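Local coordinates for protein angel homolog 2 (Homo sapiens, PDB 6RW0) that removes 2',3'-cyclic phosphates as a phosphatase of the CCR4 deadenylase family, and probably binds the 3' untranslated regions of mRNA, at residues Q104-D109 with G138-F143. Sequence-based numbering, arbitrary orientation.
Sequences QEVQED and GCAICF. With MG (magnesium ion), chain B.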
loop_
_atom_site.group_PDB
_atom_site.type_symbol
_atom_site.label_atom_id
_atom_site.label_comp_id
_atom_site.label_asym_id
_atom_site.label_seq_id
_atom_site.Cartn_x
_atom_site.Cartn_y
_atom_site.Cartn_z
ATOM N N GLN A 104 -4.751 -4.865 3.016
ATOM C CA GLN A 104 -5.420 -3.713 3.590
ATOM C C GLN A 104 -6.916 -3.982 3.691
ATOM O O GLN A 104 -7.456 -4.871 3.032
ATOM C CB GLN A 104 -5.139 -2.427 2.790
ATOM C CG GLN A 104 -3.646 -2.193 2.481
ATOM C CD GLN A 104 -3.181 -2.917 1.242
ATOM O OE1 GLN A 104 -3.933 -3.082 0.279
ATOM N NE2 GLN A 104 -1.938 -3.364 1.255
ATOM N N GLU A 105 -7.579 -3.178 4.528
ATOM C CA GLU A 105 -9.014 -3.303 4.804
ATOM C C GLU A 105 -9.366 -4.673 5.377
ATOM O O GLU A 105 -10.406 -5.255 5.064
ATOM C CB GLU A 105 -9.877 -2.911 3.609
ATOM C CG GLU A 105 -9.761 -1.429 3.359
ATOM C CD GLU A 105 -10.895 -0.840 2.561
ATOM O OE1 GLU A 105 -12.037 -1.369 2.621
ATOM O OE2 GLU A 105 -10.636 0.174 1.873
ATOM N N VAL A 106 -8.483 -5.171 6.238
ATOM C CA VAL A 106 -8.674 -6.422 6.962
ATOM C C VAL A 106 -9.491 -6.101 8.206
ATOM O O VAL A 106 -9.002 -5.438 9.126
ATOM C CB VAL A 106 -7.319 -7.048 7.317
ATOM C CG1 VAL A 106 -7.486 -8.266 8.232
ATOM C CG2 VAL A 106 -6.548 -7.357 6.034
ATOM N N GLN A 107 -10.742 -6.561 8.228
ATOM C CA GLN A 107 -11.671 -6.234 9.302
ATOM C C GLN A 107 -11.410 -7.120 10.516
ATOM O O GLN A 107 -11.244 -8.335 10.382
ATOM C CB GLN A 107 -13.097 -6.417 8.786
ATOM C CG GLN A 107 -14.156 -5.965 9.731
ATOM C CD GLN A 107 -15.501 -5.862 9.066
ATOM O OE1 GLN A 107 -15.649 -5.170 8.061
ATOM N NE2 GLN A 107 -16.483 -6.567 9.606
ATOM N N GLU A 108 -11.363 -6.505 11.702
ATOM C CA GLU A 108 -10.860 -7.204 12.883
ATOM C C GLU A 108 -11.676 -8.456 13.202
ATOM O O GLU A 108 -11.104 -9.522 13.467
ATOM C CB GLU A 108 -10.822 -6.266 14.095
ATOM C CG GLU A 108 -10.238 -6.944 15.351
ATOM C CD GLU A 108 -10.411 -6.137 16.637
ATOM O OE1 GLU A 108 -11.444 -5.451 16.796
ATOM O OE2 GLU A 108 -9.495 -6.189 17.487
ATOM N N ASP A 109 -13.010 -8.350 13.227
ATOM C CA ASP A 109 -13.805 -9.509 13.632
ATOM C C ASP A 109 -13.634 -10.655 12.642
ATOM O O ASP A 109 -13.381 -11.803 13.033
ATOM C CB ASP A 109 -15.275 -9.159 13.927
ATOM C CG ASP A 109 -16.021 -8.500 12.772
ATOM O OD1 ASP A 109 -15.456 -8.238 11.696
ATOM O OD2 ASP A 109 -17.235 -8.257 12.970
ATOM N N GLY A 138 -7.862 -2.814 9.327
ATOM C CA GLY A 138 -6.468 -2.446 9.355
ATOM C C GLY A 138 -5.629 -3.179 8.338
ATOM O O GLY A 138 -6.134 -3.769 7.379
ATOM N N CYS A 139 -4.328 -3.111 8.565
ATOM C CA CYS A 139 -3.337 -3.711 7.691
ATOM C C CYS A 139 -2.819 -5.008 8.292
ATOM O O CYS A 139 -2.640 -5.128 9.513
ATOM C CB CYS A 139 -2.124 -2.794 7.533
ATOM S SG CYS A 139 -2.401 -1.284 6.637
ATOM N N ALA A 140 -2.515 -5.965 7.432
ATOM C CA ALA A 140 -1.849 -7.183 7.860
ATOM C C ALA A 140 -0.640 -7.424 6.971
ATOM O O ALA A 140 -0.673 -7.127 5.775
ATOM C CB ALA A 140 -2.780 -8.396 7.827
ATOM N N ILE A 141 0.434 -7.930 7.564
ATOM C CA ILE A 141 1.556 -8.478 6.809
ATOM C C ILE A 141 1.711 -9.928 7.232
ATOM O O ILE A 141 1.839 -10.221 8.425
ATOM C CB ILE A 141 2.868 -7.703 7.014
ATOM C CG1 ILE A 141 2.738 -6.254 6.564
ATOM C CG2 ILE A 141 3.988 -8.372 6.206
ATOM C CD1 ILE A 141 3.949 -5.365 6.917
ATOM N N CYS A 142 1.690 -10.826 6.257
ATOM C CA CYS A 142 1.759 -12.256 6.490
ATOM C C CYS A 142 2.896 -12.810 5.649
ATOM O O CYS A 142 3.187 -12.296 4.568
ATOM C CB CYS A 142 0.446 -12.920 6.068
ATOM S SG CYS A 142 -1.057 -12.085 6.669
ATOM N N PHE A 143 3.563 -13.841 6.120
ATOM C CA PHE A 143 4.701 -14.398 5.360
ATOM C C PHE A 143 4.782 -15.905 5.604
ATOM O O PHE A 143 4.366 -16.355 6.630
ATOM C CB PHE A 143 5.994 -13.670 5.734
ATOM C CG PHE A 143 6.390 -13.886 7.163
ATOM C CD1 PHE A 143 6.045 -12.990 8.148
ATOM C CD2 PHE A 143 7.041 -15.044 7.515
ATOM C CE1 PHE A 143 6.402 -13.234 9.456
ATOM C CE2 PHE A 143 7.393 -15.286 8.820
ATOM C CZ PHE A 143 7.080 -14.376 9.778
HETATM MG MG MG B . -11.858 1.045 0.149
HETATM O O HOH W 1 -13.519 0.704 1.545
HETATM O O HOH W 2 -13.168 1.447 -1.665
HETATM O O HOH W 3 -12.238 3.560 0.431
HETATM O O HOH W 4 -11.570 -1.232 -0.574
HETATM O O HOH W 5 -10.505 1.875 -1.464
#
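Val106 packs beside the carbonyl of Gly138 on the neighbouring strand, its CB 3.5 Å from Gly138 O, and CG2, anti to its own carbonyl carbon, reaches on toward Ala140 CB at 4.3 Å. The two chains run antiparallel here, and Val106 and Gly138 form a hydrogen-bonded pair: Val106 N donates to Gly138 O at 3.0 Å, while Gly138 N bonds to Val106 O at 2.9 Å. Tyr128 OH also bonds to Val106 O. Because Glu105 and Val106 both face Gly138, the geometry fits a G1 beta bulge in strand 100-107; Glu105 takes the left-handed backbone conformation (phi 59°, psi 39°), and its side chain leaves the strand pair. Extended beyond CG, that side chain brings OE2 to the magnesium ion at 2.3 Å, where five waters complete the shell. Water 1 donates to Glu105 OE1 at 2.8 Å, and Ser61 N and Asn58 ND2 grip the two carboxylate oxygens, fixing the rotation of the group. Beyond the bulge, Gln107, at the N-cap position of helix 108-121, donates from NE2 to Asp109 OD1, while its OE1 is bonded to Ser61 OG and Asp63 N. A metal-binding glutamate at a bulge near the C-terminal end of a central strand is consistent with the metal site of the endonuclease/exonuclease/phosphatase fold.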